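Local coordinates for sugar ABC transporter substrate-binding protein, BlMnBP1 (Bifidobacterium animalis subsp. lactis ATCC 27673, PDB 6I5R) that binds mannobiose and related manno-oligosaccharides and probably delivers them to an ABC transporter for uptake, at residues A[65-70]-A[339-343]; A[36-40]-A[332-337]. All blocks are in the same frame, centred on the assembly; numbering follows the deposited sequence.

Overall arrangement
Both contacts use helix 331-346, and they lie about 11 Å apart between centres on the same side of the chain's centre. In contact 2 the N-terminal part of that helix (332-337) covers residues 36-40, where strand 38-44 begins; in contact 1 the next turn (339-343) meets the end of helix 59-69. The segments alternate along the chain (36-40, 65-70, 332-337, 339-343), with 268 residues between those of contact 1 and 291 between those of contact 2. F340 CB touches I40 CD1 at 4.0 Å, making the packing continuous. This places helix 331-346 in the same lobe as the N-terminal strand, consistent with the interlaced two-lobe fold of solute-binding proteins.

Contact 1 of 2, residues A[65-70]-A[339-343]; sequences DFNKMY and IFVKW
F66 meets F340 with a ring face and W343 with a ring edge, and these three rings make an aromatic cluster where helix 59-69 meets helix 331-346, the short axes crossing at 122°. The F66 ring takes part in two T-shaped pairs. It receives the edge of F340, whose CD1 stands over the centre of the F66 face with the planes at 86°, and it turns its own edge toward the five-membered ring of W343, bringing F66 CD1 to 3.6 Å from W343 CG. Nearer the backbone, F66 CB sits squarely over the six-membered ring of W343, 3.6 Å from its centroid, a CH-pi contact that fills the same face. With its CG anti to the backbone N (chi1 -176°), W343 extends its indole toward helix 59-69. The second tight spot is Y70, where I339 CG2 presses on one ring face, only 3.3 Å from Y70 CE2. Beyond the ring, Y70 OH is tied to T32 O and G30 N.

Packing is sparser toward the partly exposed flank. M69 makes a Met-aromatic contact, its CE at the indole edge, 3.9 Å from W343 CD1, while SD stands obliquely to the five-membered ring. D65 lends just its CB, 3.7 Å from W343 CZ2, while its carboxylate turns to a salt bridge with K57. Strand 73-79 closes in from the sheet, V75 touching both F66 and F340. With the carboxylate of D65 and the hydroxyl of Y70 paired outside, the two segments meet mainly through aromatic and aliphatic carbon, and the fit probably depends on shape.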
loop_
_atom_site.group_PDB
_atom_site.type_symbol
_atom_site.label_atom_id
_atom_site.label_comp_id
_atom_site.label_asym_id
_atom_site.label_seq_id
_atom_site.Cartn_x
_atom_site.Cartn_y
_atom_site.Cartn_z
ATOM N N ASP A 65 23.093 -10.950 5.429
ATOM C CA ASP A 65 22.751 -12.202 4.765
ATOM C C ASP A 65 23.066 -12.133 3.280
ATOM O O ASP A 65 23.630 -13.070 2.712
ATOM C CB ASP A 65 21.279 -12.543 4.968
ATOM C CG ASP A 65 20.973 -12.920 6.382
ATOM O OD1 ASP A 65 21.899 -13.347 7.104
ATOM O OD2 ASP A 65 19.816 -12.802 6.797
ATOM N N PHE A 66 22.687 -11.028 2.627
ATOM C CA PHE A 66 23.017 -10.851 1.225
ATOM C C PHE A 66 24.524 -10.907 1.010
ATOM O O PHE A 66 25.002 -11.455 0.007
ATOM C CB PHE A 66 22.444 -9.520 0.753
ATOM C CG PHE A 66 22.919 -9.090 -0.612
ATOM C CD1 PHE A 66 22.400 -9.675 -1.754
ATOM C CD2 PHE A 66 23.823 -8.065 -0.751
ATOM C CE1 PHE A 66 22.788 -9.259 -2.996
ATOM C CE2 PHE A 66 24.232 -7.652 -2.007
ATOM C CZ PHE A 66 23.712 -8.262 -3.124
ATOM N N ASN A 67 25.294 -10.316 1.926
ATOM C CA ASN A 67 26.732 -10.199 1.687
ATOM C C ASN A 67 27.440 -11.538 1.854
ATOM O O ASN A 67 28.582 -11.682 1.417
ATOM C CB ASN A 67 27.375 -9.154 2.604
ATOM C CG ASN A 67 27.168 -7.742 2.112
ATOM O OD1 ASN A 67 27.011 -6.826 2.893
ATOM N ND2 ASN A 67 27.198 -7.559 0.806
ATOM N N LYS A 68 26.787 -12.523 2.455
ATOM C CA LYS A 68 27.365 -13.863 2.446
ATOM C C LYS A 68 27.407 -14.418 1.033
ATOM O O LYS A 68 28.302 -15.210 0.689
ATOM C CB LYS A 68 26.574 -14.789 3.363
ATOM C CG LYS A 68 26.468 -14.287 4.831
ATOM C CD LYS A 68 25.847 -15.331 5.712
ATOM C CE LYS A 68 25.130 -14.735 6.910
ATOM N NZ LYS A 68 26.053 -14.117 7.870
ATOM N N MET A 69 26.461 -13.995 0.190
ATOM C CA MET A 69 26.391 -14.463 -1.184
ATOM C C MET A 69 27.133 -13.545 -2.147
ATOM O O MET A 69 27.761 -14.042 -3.097
ATOM C CB MET A 69 24.923 -14.623 -1.597
ATOM C CG MET A 69 24.750 -15.192 -3.000
ATOM S SD MET A 69 23.028 -15.248 -3.533
ATOM C CE MET A 69 22.293 -16.370 -2.335
ATOM N N TYR A 70 27.116 -12.228 -1.902
ATOM C CA TYR A 70 27.795 -11.243 -2.742
ATOM C C TYR A 70 28.558 -10.302 -1.827
ATOM O O TYR A 70 28.078 -9.207 -1.502
ATOM C CB TYR A 70 26.827 -10.442 -3.614
ATOM C CG TYR A 70 26.232 -11.215 -4.764
ATOM C CD1 TYR A 70 26.887 -11.301 -5.988
ATOM C CD2 TYR A 70 25.013 -11.865 -4.626
ATOM C CE1 TYR A 70 26.350 -12.020 -7.052
ATOM C CE2 TYR A 70 24.463 -12.567 -5.678
ATOM C CZ TYR A 70 25.134 -12.639 -6.889
ATOM O OH TYR A 70 24.586 -13.343 -7.933
ATOM N N ILE A 339 20.583 -7.707 -9.052
ATOM C CA ILE A 339 20.918 -8.852 -8.210
ATOM C C ILE A 339 20.346 -8.677 -6.806
ATOM O O ILE A 339 19.713 -9.584 -6.267
ATOM C CB ILE A 339 22.442 -9.053 -8.178
ATOM C CG1 ILE A 339 22.921 -9.394 -9.589
ATOM C CG2 ILE A 339 22.822 -10.119 -7.171
ATOM C CD1 ILE A 339 24.438 -9.496 -9.748
ATOM N N PHE A 340 20.547 -7.503 -6.189
ATOM C CA PHE A 340 20.016 -7.296 -4.846
ATOM C C PHE A 340 18.486 -7.366 -4.826
ATOM O O PHE A 340 17.897 -7.929 -3.901
ATOM C CB PHE A 340 20.504 -5.951 -4.283
ATOM C CG PHE A 340 19.984 -5.672 -2.903
ATOM C CD1 PHE A 340 20.452 -6.401 -1.822
ATOM C CD2 PHE A 340 19.016 -4.713 -2.695
ATOM C CE1 PHE A 340 19.951 -6.195 -0.561
ATOM C CE2 PHE A 340 18.510 -4.492 -1.414
ATOM C CZ PHE A 340 18.991 -5.229 -0.353
ATOM N N VAL A 341 17.818 -6.784 -5.824
ATOM C CA VAL A 341 16.358 -6.887 -5.862
ATOM C C VAL A 341 15.934 -8.344 -5.986
ATOM O O VAL A 341 15.010 -8.809 -5.310
ATOM C CB VAL A 341 15.788 -6.038 -7.013
ATOM C CG1 VAL A 341 14.321 -6.365 -7.241
ATOM C CG2 VAL A 341 15.955 -4.568 -6.724
ATOM N N LYS A 342 16.581 -9.094 -6.865
ATOM C CA LYS A 342 16.179 -10.483 -7.006
ATOM C C LYS A 342 16.461 -11.257 -5.727
ATOM O O LYS A 342 15.677 -12.132 -5.337
ATOM C CB LYS A 342 16.891 -11.136 -8.189
ATOM C CG LYS A 342 16.379 -12.543 -8.509
ATOM C CD LYS A 342 16.732 -12.967 -9.947
ATOM C CE LYS A 342 16.025 -14.242 -10.365
ATOM N NZ LYS A 342 16.330 -14.595 -11.786
ATOM N N TRP A 343 17.577 -10.947 -5.061
ATOM C CA TRP A 343 17.871 -11.574 -3.777
ATOM C C TRP A 343 16.791 -11.216 -2.763
ATOM O O TRP A 343 16.300 -12.078 -2.022
ATOM C CB TRP A 343 19.273 -11.165 -3.258
ATOM C CG TRP A 343 19.599 -11.902 -1.975
ATOM C CD1 TRP A 343 20.091 -13.171 -1.862
ATOM C CD2 TRP A 343 19.356 -11.452 -0.641
ATOM N NE1 TRP A 343 20.201 -13.520 -0.541
ATOM C CE2 TRP A 343 19.762 -12.479 0.230
ATOM C CE3 TRP A 343 18.867 -10.262 -0.094
ATOM C CZ2 TRP A 343 19.647 -12.375 1.621
ATOM C CZ3 TRP A 343 18.784 -10.146 1.295
ATOM C CH2 TRP A 343 19.165 -11.199 2.130
#

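Contact 2 of 2, residues A[36-40]-A[332-337]; sequences IKTTI and EKQEAS
The I36 chi1 of -60° places CG2 opposite the backbone N, and E332 likewise sends CG anti to its own N (chi1 -173°) before running on extended; the two chains run antiparallel alongside each other, with I36 CG2 just 3.3 Å from E332 CG. I36 CD1 lies 3.8 Å from E335 CD. T38 spans K333 and A336, its CG2 on A336 CB at 3.7 Å and its OG1 beside K333 CG and CE. This is a helix laid on the parallel part of a mixed sheet in the solute-binding fold: strand 38-44 lies between strands 73-79 and 100-102, and A336 and S337 also touch I73 and I100, respectively. Were E332 replaced by alanine, the CG that packs on I36 CG2 would be gone, and a gap would probably open beside I36 and the K37 backbone. Deeper in, I40 CG2 rests 3.9 Å from A336 CB and also against S337 OG. That hydroxyl gives its proton to K333 O, which takes S337 N from the opposite face of its plane, so one carbonyl satisfies both donors. Toward the partly exposed side K333 stretches past T39 O, and its NZ donates to a water 3.0 Å away.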
loop_
_atom_site.group_PDB
_atom_site.type_symbol
_atom_site.label_atom_id
_atom_site.label_comp_id
_atom_site.label_asym_id
_atom_site.label_seq_id
_atom_site.Cartn_x
_atom_site.Cartn_y
_atom_site.Cartn_z
ATOM N N ILE A 36 31.554 -8.589 -9.509
ATOM C CA ILE A 36 31.304 -7.168 -9.372
ATOM C C ILE A 36 31.823 -6.705 -8.027
ATOM O O ILE A 36 31.607 -7.370 -7.000
ATOM C CB ILE A 36 29.808 -6.847 -9.527
ATOM C CG1 ILE A 36 29.314 -7.293 -10.899
ATOM C CG2 ILE A 36 29.580 -5.349 -9.378
ATOM C CD1 ILE A 36 27.786 -7.228 -11.024
ATOM N N LYS A 37 32.470 -5.543 -8.035
ATOM C CA LYS A 37 32.878 -4.826 -6.828
ATOM C C LYS A 37 32.322 -3.415 -6.933
ATOM O O LYS A 37 32.826 -2.599 -7.716
ATOM C CB LYS A 37 34.400 -4.797 -6.691
ATOM C CG LYS A 37 35.071 -6.181 -6.772
ATOM C CD LYS A 37 36.581 -6.103 -6.973
ATOM C CE LYS A 37 37.216 -7.499 -6.986
ATOM N NZ LYS A 37 36.258 -8.608 -7.353
ATOM N N THR A 38 31.270 -3.122 -6.173
ATOM C CA THR A 38 30.687 -1.789 -6.227
ATOM C C THR A 38 29.834 -1.563 -4.985
ATOM O O THR A 38 29.636 -2.457 -4.148
ATOM C CB THR A 38 29.867 -1.600 -7.502
ATOM O OG1 THR A 38 29.406 -0.256 -7.607
ATOM C CG2 THR A 38 28.654 -2.507 -7.494
ATOM N N THR A 39 29.311 -0.347 -4.903
ATOM C CA THR A 39 28.407 0.065 -3.849
ATOM C C THR A 39 27.149 0.642 -4.469
ATOM O O THR A 39 27.218 1.441 -5.404
ATOM C CB THR A 39 29.068 1.105 -2.964
ATOM O OG1 THR A 39 30.231 0.542 -2.354
ATOM C CG2 THR A 39 28.116 1.546 -1.899
ATOM N N ILE A 40 26.008 0.245 -3.927
ATOM C CA ILE A 40 24.717 0.750 -4.366
ATOM C C ILE A 40 24.008 1.365 -3.176
ATOM O O ILE A 40 24.178 0.930 -2.032
ATOM C CB ILE A 40 23.884 -0.370 -5.016
ATOM C CG1 ILE A 40 23.670 -1.518 -4.040
ATOM C CG2 ILE A 40 24.646 -0.870 -6.281
ATOM C CD1 ILE A 40 22.729 -2.631 -4.569
ATOM N N GLU A 332 27.409 -1.568 -14.287
ATOM C CA GLU A 332 27.795 -2.368 -13.131
ATOM C C GLU A 332 26.787 -2.198 -12.004
ATOM O O GLU A 332 26.320 -3.185 -11.428
ATOM C CB GLU A 332 29.212 -1.983 -12.673
ATOM C CG GLU A 332 29.806 -2.858 -11.568
ATOM C CD GLU A 332 31.285 -2.547 -11.275
ATOM O OE1 GLU A 332 31.688 -1.340 -11.340
ATOM O OE2 GLU A 332 32.076 -3.517 -11.001
ATOM N N LYS A 333 26.417 -0.945 -11.699
ATOM C CA LYS A 333 25.494 -0.700 -10.592
ATOM C C LYS A 333 24.077 -1.122 -10.941
ATOM O O LYS A 333 23.328 -1.555 -10.061
ATOM C CB LYS A 333 25.523 0.774 -10.180
ATOM C CG LYS A 333 26.885 1.173 -9.621
ATOM C CD LYS A 333 26.876 2.588 -9.036
ATOM C CE LYS A 333 28.259 2.954 -8.494
ATOM N NZ LYS A 333 28.167 4.130 -7.617
ATOM N N GLN A 334 23.682 -0.988 -12.205
ATOM C CA GLN A 334 22.401 -1.540 -12.619
ATOM C C GLN A 334 22.332 -3.039 -12.353
ATOM O O GLN A 334 21.327 -3.549 -11.843
ATOM C CB GLN A 334 22.156 -1.253 -14.099
ATOM C CG GLN A 334 21.866 0.188 -14.425
ATOM C CD GLN A 334 21.387 0.362 -15.833
ATOM O OE1 GLN A 334 21.157 -0.604 -16.514
ATOM N NE2 GLN A 334 21.201 1.607 -16.270
ATOM N N GLU A 335 23.391 -3.765 -12.686
ATOM C CA GLU A 335 23.371 -5.208 -12.492
ATOM C C GLU A 335 23.475 -5.559 -11.015
ATOM O O GLU A 335 22.732 -6.421 -10.518
ATOM C CB GLU A 335 24.512 -5.854 -13.287
ATOM C CG GLU A 335 24.403 -7.363 -13.341
ATOM C CD GLU A 335 25.601 -8.020 -13.989
ATOM O OE1 GLU A 335 26.303 -7.340 -14.786
ATOM O OE2 GLU A 335 25.808 -9.224 -13.714
ATOM N N ALA A 336 24.344 -4.867 -10.278
ATOM C CA ALA A 336 24.416 -5.087 -8.841
ATOM C C ALA A 336 23.055 -4.856 -8.197
ATOM O O ALA A 336 22.626 -5.624 -7.337
ATOM C CB ALA A 336 25.455 -4.174 -8.208
ATOM N N SER A 337 22.357 -3.811 -8.636
ATOM C CA SER A 337 21.067 -3.475 -8.036
ATOM C C SER A 337 20.022 -4.531 -8.367
ATOM O O SER A 337 19.173 -4.851 -7.531
ATOM C CB SER A 337 20.610 -2.101 -8.528
ATOM O OG SER A 337 21.447 -1.056 -8.059
HETATM O O HOH W 1 25.753 4.585 -5.858
#